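Local coordinates for plastocyanin (Adiantum capillus-veneris, PDB 1KDJ), which shuttles electrons from the cytochrome b6-f complex to P700 of photosystem I, using a single bound copper ion, at residues G33-N38 with T88-A93; A26-L31 with S72-V77; V40-A45 with T84-P89. One frame throughout, in Å; residues are numbered along the deposited sequence.

Contact 1 of 3, residues G33-N38 with T88-A93. With CU (copper (II) ion), chain B.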
# COMPACT_ATOMS: atom_id res chain seq x y z
N GLY A 33 -2.63 2.25 15.61
CA GLY A 33 -3.48 3.35 16.03
C GLY A 33 -4.94 3.06 15.75
O GLY A 33 -5.33 1.93 15.43
N GLU A 34 -5.77 4.08 15.92
CA GLU A 34 -7.18 3.93 15.72
C GLU A 34 -7.75 4.54 14.45
O GLU A 34 -8.89 4.21 14.10
CB GLU A 34 -7.89 4.49 16.93
CG GLU A 34 -8.43 3.34 17.76
CD GLU A 34 -7.36 2.47 18.39
OE1 GLU A 34 -6.61 3.01 19.21
OE2 GLU A 34 -7.27 1.27 18.07
N THR A 35 -7.06 5.44 13.76
CA THR A 35 -7.55 5.95 12.49
C THR A 35 -7.49 4.82 11.43
O THR A 35 -6.42 4.21 11.26
CB THR A 35 -6.66 7.12 12.10
OG1 THR A 35 -6.65 8.04 13.20
CG2 THR A 35 -7.12 7.79 10.85
N GLY A 36 -8.59 4.46 10.76
CA GLY A 36 -8.61 3.45 9.71
C GLY A 36 -7.93 4.04 8.50
O GLY A 36 -7.84 5.25 8.24
N HIS A 37 -7.35 3.16 7.69
CA HIS A 37 -6.59 3.57 6.51
C HIS A 37 -6.70 2.45 5.50
O HIS A 37 -7.09 1.35 5.87
CB HIS A 37 -5.08 3.73 6.79
CG HIS A 37 -4.71 4.84 7.77
ND1 HIS A 37 -4.69 6.08 7.33
CD2 HIS A 37 -4.31 4.71 9.08
CE1 HIS A 37 -4.25 6.78 8.37
NE2 HIS A 37 -4.04 5.96 9.38
N ASN A 38 -6.33 2.68 4.25
CA ASN A 38 -6.21 1.51 3.37
C ASN A 38 -5.03 1.71 2.41
O ASN A 38 -4.29 2.70 2.54
CB ASN A 38 -7.53 1.28 2.55
CG ASN A 38 -7.86 2.31 1.52
OD1 ASN A 38 -7.24 3.32 1.21
ND2 ASN A 38 -9.02 2.10 0.95
N THR A 88 -6.83 5.89 0.43
CA THR A 88 -7.96 6.65 -0.09
C THR A 88 -8.51 7.78 0.80
O THR A 88 -8.46 8.91 0.33
CB THR A 88 -9.05 5.62 -0.43
OG1 THR A 88 -8.45 4.68 -1.35
CG2 THR A 88 -10.32 6.29 -0.98
N PRO A 89 -8.91 7.64 2.07
CA PRO A 89 -9.37 8.76 2.89
C PRO A 89 -8.39 9.91 2.95
O PRO A 89 -8.79 11.06 2.83
CB PRO A 89 -9.60 8.20 4.25
CG PRO A 89 -9.65 6.73 4.16
CD PRO A 89 -8.90 6.41 2.87
N HIS A 90 -7.06 9.60 3.01
CA HIS A 90 -6.08 10.65 3.32
C HIS A 90 -5.13 10.98 2.18
O HIS A 90 -4.08 11.61 2.37
CB HIS A 90 -5.30 10.22 4.60
CG HIS A 90 -6.19 9.90 5.81
ND1 HIS A 90 -6.28 8.66 6.26
CD2 HIS A 90 -6.95 10.76 6.56
CE1 HIS A 90 -7.10 8.68 7.29
NE2 HIS A 90 -7.48 9.94 7.45
N LYS A 91 -5.60 10.67 0.96
CA LYS A 91 -4.85 10.93 -0.28
C LYS A 91 -4.50 12.39 -0.43
O LYS A 91 -3.36 12.73 -0.69
CB LYS A 91 -5.67 10.51 -1.52
CG LYS A 91 -4.82 10.43 -2.80
CD LYS A 91 -5.67 9.98 -3.99
CE LYS A 91 -4.83 9.70 -5.26
NZ LYS A 91 -5.01 10.73 -6.27
N SER A 92 -5.45 13.30 -0.23
CA SER A 92 -5.16 14.72 -0.33
C SER A 92 -4.23 15.19 0.78
O SER A 92 -3.66 16.28 0.69
CB SER A 92 -6.47 15.46 -0.28
OG SER A 92 -7.23 14.91 0.81
N ALA A 93 -4.06 14.41 1.85
CA ALA A 93 -3.10 14.75 2.88
C ALA A 93 -1.74 14.10 2.62
O ALA A 93 -0.93 13.94 3.53
CB ALA A 93 -3.64 14.29 4.23
CU CU B . -5.22 6.98 5.71
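His-37 and His-90 meet at the copper ion, each giving it the ND1 of its imidazole: His-37 ND1 lies 1.9 Å from the metal and His-90 ND1 2.1 Å. The two nitrogens, His-37 ND1 and His-90 ND1, come within 3.2 Å of each other, a closeness imposed by the shared metal and not a hydrogen bond. The side chains cross at about a right angle, and the rings approach rim to rim with their planes at 58°, neither lying over the other's face. Cys-87 and Met-95 complete the site, which is the type 1 (blue) copper centre of the plastocyanin family, carried on loops at one end of the beta sandwich. Around the His-90 ring, Pro-89 CB sits over the centre of one face, Gly-36 O lies in plane at the edge, and Thr-35 CG2 reaches His-90 CE1 at 3.7 Å. Phe-12 also stacks on this imidazole. Further out, Asn-38 ties the two loops together. Its chi1 of 68° brings CG round toward Thr-88, and Asn-38 OD1 takes two in-plane bonds, a short one from Thr-88 N at 2.7 Å and one from Thr-88 OG1 at 3.1 Å, the latter on a lone pair. The amide is fixed through its nitrogen as well, because Asn-38 ND2 donates to Asp-64 O.

Contact 2 of 3, residues A26-L31 with S72-V77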
# COMPACT_ATOMS: atom_id res chain seq x y z
N ALA A 26 6.08 -10.86 -0.18
CA ALA A 26 4.92 -10.19 0.37
C ALA A 26 5.26 -8.89 1.14
O ALA A 26 6.30 -8.72 1.82
CB ALA A 26 4.22 -11.18 1.28
N VAL A 27 4.46 -7.85 0.94
CA VAL A 27 4.56 -6.63 1.71
C VAL A 27 3.33 -6.70 2.62
O VAL A 27 2.21 -6.79 2.12
CB VAL A 27 4.50 -5.42 0.81
CG1 VAL A 27 4.69 -4.16 1.63
CG2 VAL A 27 5.64 -5.48 -0.19
N GLU A 28 3.53 -6.77 3.94
CA GLU A 28 2.43 -6.84 4.87
C GLU A 28 2.26 -5.45 5.46
O GLU A 28 3.20 -4.89 6.03
CB GLU A 28 2.74 -7.80 5.97
CG GLU A 28 1.51 -8.12 6.80
CD GLU A 28 1.85 -8.91 8.05
OE1 GLU A 28 2.48 -9.98 7.94
OE2 GLU A 28 1.52 -8.45 9.16
N PHE A 29 1.10 -4.84 5.26
CA PHE A 29 0.78 -3.52 5.79
C PHE A 29 -0.01 -3.79 7.07
O PHE A 29 -0.90 -4.63 7.08
CB PHE A 29 -0.06 -2.77 4.80
CG PHE A 29 0.63 -2.40 3.50
CD1 PHE A 29 1.31 -1.22 3.40
CD2 PHE A 29 0.52 -3.24 2.41
CE1 PHE A 29 1.90 -0.82 2.22
CE2 PHE A 29 1.12 -2.83 1.23
CZ PHE A 29 1.80 -1.64 1.12
N THR A 30 0.34 -3.17 8.20
CA THR A 30 -0.32 -3.42 9.47
C THR A 30 -0.69 -2.08 10.06
O THR A 30 0.11 -1.14 10.11
CB THR A 30 0.58 -4.11 10.47
OG1 THR A 30 1.02 -5.32 9.84
CG2 THR A 30 -0.13 -4.44 11.77
N LEU A 31 -1.95 -1.98 10.44
CA LEU A 31 -2.51 -0.77 11.01
C LEU A 31 -1.93 -0.51 12.41
O LEU A 31 -1.89 -1.44 13.23
CB LEU A 31 -4.03 -0.88 11.13
CG LEU A 31 -4.71 0.33 11.73
CD1 LEU A 31 -4.72 1.47 10.76
CD2 LEU A 31 -6.09 -0.07 12.15
N SER A 72 -4.43 -6.15 9.09
CA SER A 72 -3.42 -6.18 8.07
C SER A 72 -3.92 -6.50 6.67
O SER A 72 -5.05 -6.96 6.48
CB SER A 72 -2.35 -7.17 8.56
OG SER A 72 -2.98 -8.25 9.21
N PHE A 73 -3.08 -6.17 5.67
CA PHE A 73 -3.31 -6.41 4.25
C PHE A 73 -1.98 -6.84 3.66
O PHE A 73 -0.97 -6.17 3.88
CB PHE A 73 -3.75 -5.16 3.56
CG PHE A 73 -3.93 -5.31 2.06
CD1 PHE A 73 -4.84 -6.24 1.57
CD2 PHE A 73 -3.19 -4.52 1.21
CE1 PHE A 73 -5.01 -6.38 0.21
CE2 PHE A 73 -3.37 -4.67 -0.15
CZ PHE A 73 -4.27 -5.59 -0.63
N LYS A 74 -1.96 -7.87 2.82
CA LYS A 74 -0.73 -8.40 2.23
C LYS A 74 -0.80 -8.27 0.71
O LYS A 74 -1.81 -8.66 0.11
CB LYS A 74 -0.64 -9.84 2.68
CG LYS A 74 0.69 -10.51 2.48
CD LYS A 74 0.76 -11.73 3.38
CE LYS A 74 0.79 -11.29 4.85
NZ LYS A 74 1.37 -12.33 5.71
N ALA A 75 0.22 -7.65 0.10
CA ALA A 75 0.28 -7.43 -1.34
C ALA A 75 1.55 -8.10 -1.92
O ALA A 75 2.59 -8.12 -1.24
CB ALA A 75 0.37 -5.95 -1.64
N LYS A 76 1.49 -8.69 -3.13
CA LYS A 76 2.65 -9.30 -3.81
C LYS A 76 2.68 -8.74 -5.22
O LYS A 76 1.64 -8.75 -5.91
CB LYS A 76 2.51 -10.81 -3.92
CG LYS A 76 2.90 -11.59 -2.70
CD LYS A 76 2.27 -12.94 -2.87
CE LYS A 76 3.05 -14.01 -2.12
NZ LYS A 76 4.20 -14.39 -2.92
N VAL A 77 3.79 -8.17 -5.65
CA VAL A 77 3.98 -7.65 -6.99
C VAL A 77 5.29 -8.31 -7.50
O VAL A 77 6.36 -8.37 -6.85
CB VAL A 77 4.11 -6.12 -6.97
CG1 VAL A 77 4.34 -5.63 -8.40
CG2 VAL A 77 2.84 -5.46 -6.40
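In the plastocyanin beta sandwich, strands 27-31 and 72-75 are antiparallel neighbours, with 72-75 at the edge of its sheet and strand 2-5 flanking 27-31 across from it. Their axes come within 4.6 Å at closest approach. Two hydrogen-bonded pairs, Val-27 with Ala-75 and Phe-29 with Phe-73, each close a ring of two N-H...O bonds; the shortest joins Phe-29 N to Phe-73 O at 2.8 Å. Between the rings, Lys-74 CA approaches Val-27 O in a CA-H...O contact of 3.4 Å. The face bearing Val-27, Phe-29, Phe-73 and Ala-75 is apolar. The Phe-29 and Phe-73 side chains run alongside each other in the same direction, with Phe-29 CD2 4.1 Å from Phe-73 CD2. Val-27 CG1 lies over one face of the Phe-29 ring, toward its rim, and Ala-75 CB sits at the ring edge. Phe-29 continues inward to an edge-to-face contact with Phe-85 of the other sheet. The other face is polar and more open. Here Ala-26 CB packs on Lys-74 CG at 3.8 Å, and the lysine chain then bends at chi3 (-68°), which places Lys-74 CE 3.8 Å from Glu-28 CG. Beyond that bend, Lys-74 NZ forms a salt bridge with Glu-28 OE1 whose hydrogen bond, at 3.4 Å, is weak.

Contact 3 of 3, residues V40-A45 with T84-P89. With CU (copper (II) ion), chain B.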
# COMPACT_ATOMS: atom_id res chain seq x y z
N VAL A 40 -4.05 1.49 -1.77
CA VAL A 40 -4.43 1.34 -3.16
C VAL A 40 -3.24 1.76 -3.99
O VAL A 40 -2.68 2.84 -3.80
CB VAL A 40 -5.67 2.26 -3.50
CG1 VAL A 40 -6.06 2.16 -4.97
CG2 VAL A 40 -6.85 1.81 -2.67
N PHE A 41 -2.89 0.93 -4.99
CA PHE A 41 -1.79 1.24 -5.90
C PHE A 41 -2.22 2.10 -7.04
O PHE A 41 -3.30 1.90 -7.57
CB PHE A 41 -1.17 -0.06 -6.46
CG PHE A 41 -0.15 -0.68 -5.50
CD1 PHE A 41 1.16 -0.24 -5.54
CD2 PHE A 41 -0.55 -1.61 -4.58
CE1 PHE A 41 2.07 -0.74 -4.63
CE2 PHE A 41 0.37 -2.11 -3.68
CZ PHE A 41 1.67 -1.67 -3.70
N ASP A 42 -1.43 3.08 -7.41
CA ASP A 42 -1.60 3.86 -8.62
C ASP A 42 -1.24 2.99 -9.83
O ASP A 42 -0.25 2.25 -9.77
CB ASP A 42 -0.68 5.02 -8.68
CG ASP A 42 -1.33 6.37 -8.70
OD1 ASP A 42 -2.40 6.55 -9.29
OD2 ASP A 42 -0.73 7.27 -8.11
N ILE A 43 -1.96 3.05 -10.94
CA ILE A 43 -1.60 2.22 -12.10
C ILE A 43 -0.81 3.15 -13.01
O ILE A 43 -1.37 4.19 -13.37
CB ILE A 43 -2.84 1.71 -12.87
CG1 ILE A 43 -3.84 1.02 -11.96
CG2 ILE A 43 -2.34 0.79 -13.99
CD1 ILE A 43 -3.33 -0.21 -11.22
N PRO A 44 0.45 2.92 -13.39
CA PRO A 44 1.20 3.82 -14.24
C PRO A 44 0.53 3.92 -15.61
O PRO A 44 -0.09 2.97 -16.13
CB PRO A 44 2.58 3.22 -14.27
CG PRO A 44 2.63 2.30 -13.07
CD PRO A 44 1.22 1.73 -13.08
N ALA A 45 0.63 5.10 -16.22
CA ALA A 45 -0.00 5.28 -17.51
C ALA A 45 0.84 4.50 -18.52
O ALA A 45 2.08 4.46 -18.52
CB ALA A 45 -0.02 6.75 -17.91
N THR A 84 3.74 3.66 -6.91
CA THR A 84 3.22 4.47 -5.80
C THR A 84 1.95 3.84 -5.25
O THR A 84 1.17 3.21 -5.98
CB THR A 84 2.94 5.87 -6.31
OG1 THR A 84 4.20 6.42 -6.63
CG2 THR A 84 2.26 6.79 -5.28
N PHE A 85 1.77 3.90 -3.92
CA PHE A 85 0.52 3.49 -3.30
C PHE A 85 0.09 4.64 -2.40
O PHE A 85 0.89 5.50 -1.99
CB PHE A 85 0.68 2.19 -2.49
CG PHE A 85 1.77 2.13 -1.43
CD1 PHE A 85 1.48 2.55 -0.14
CD2 PHE A 85 3.04 1.69 -1.75
CE1 PHE A 85 2.47 2.54 0.82
CE2 PHE A 85 4.02 1.68 -0.78
CZ PHE A 85 3.74 2.11 0.51
N TYR A 86 -1.22 4.68 -2.13
CA TYR A 86 -1.79 5.76 -1.35
C TYR A 86 -2.94 5.26 -0.51
O TYR A 86 -3.38 4.11 -0.68
CB TYR A 86 -2.24 6.90 -2.28
CG TYR A 86 -3.35 6.52 -3.25
CD1 TYR A 86 -4.67 6.65 -2.86
CD2 TYR A 86 -3.02 6.05 -4.52
CE1 TYR A 86 -5.68 6.31 -3.73
CE2 TYR A 86 -4.04 5.72 -5.39
CZ TYR A 86 -5.35 5.85 -4.99
OH TYR A 86 -6.37 5.50 -5.84
N CYS A 87 -3.35 6.08 0.46
CA CYS A 87 -4.48 5.71 1.30
C CYS A 87 -5.67 6.47 0.73
O CYS A 87 -5.52 7.68 0.61
CB CYS A 87 -4.23 6.18 2.74
SG CYS A 87 -5.72 5.99 3.75
N THR A 88 -6.83 5.89 0.43
CA THR A 88 -7.96 6.65 -0.09
C THR A 88 -8.51 7.78 0.80
O THR A 88 -8.46 8.91 0.33
CB THR A 88 -9.05 5.62 -0.43
OG1 THR A 88 -8.45 4.68 -1.35
CG2 THR A 88 -10.32 6.29 -0.98
N PRO A 89 -8.91 7.64 2.07
CA PRO A 89 -9.37 8.76 2.89
C PRO A 89 -8.39 9.91 2.95
O PRO A 89 -8.79 11.06 2.83
CB PRO A 89 -9.60 8.20 4.25
CG PRO A 89 -9.65 6.73 4.16
CD PRO A 89 -8.90 6.41 2.87
CU CU B . -5.22 6.98 5.71
O HOH W 1 -5.34 3.82 -8.16
O HOH W 2 2.50 3.08 -9.37
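This antiparallel strand pair of the plastocyanin sandwich leads directly into the copper site: strand 81-86 runs on to Cys-87, whose SG binds the copper ion at 2.3 Å. Val-40 and Tyr-86 form a hydrogen-bonded pair, Val-40 N to Tyr-86 O and Tyr-86 N to Val-40 O, each 2.9 Å, and Asp-42 N adds a third bond to Thr-84 O. Tyr-86 chi1 (63°) sets CG toward strand 40-41, and Val-40 O lies over a face of the ring. Val-40 CB is likewise over a face of the Tyr-86 ring, 4.2 Å from the centroid, and Val-40 CG1 touches Tyr-86 OH at 3.5 Å. A water links that OH to Phe-41 O, Glu-62 OE2 hydrogen-bonds to it too, and Lys-91 makes a cation-pi contact with the ring. An alanine in place of Tyr-86 would probably open a gap beside Val-40 and leave Glu-62, Lys-91 and the bridging water without their phenol partner. On the inner face, Phe-85 CB sits over the Phe-41 ring, 4.0 Å from its centroid, and the Phe-85 ring turns its edge toward the same ring in an offset edge-to-face pair, planes at 62°. Phe-85 also meets Phe-14, Phe-41 packs on Leu-55 of helix 49-57, and strand 96-101 flanks 81-86 on the side away from 40-41.

Contacts 2 and 3 each pair strands in a different sheet of the sandwich, on opposite sides of the chain's centre, and their inner faces meet where Phe-29 CE1 lies 3.7 Å from Phe-85 CE1. Both combine a regular backbone ladder with an aromatic inner face; on the outside, contact 2 carries a lysine-glutamate pair and contact 3 a valine against a tyrosine ring, with water at the phenol. Contact 1, farther from the centre, joins loops instead, by metal coordination and a side-chain amide. It continues from the strands of the other two: Leu-31 CD1 packs on His-37 CD2, and contact 3 shares Thr-88, Pro-89 and the copper with it.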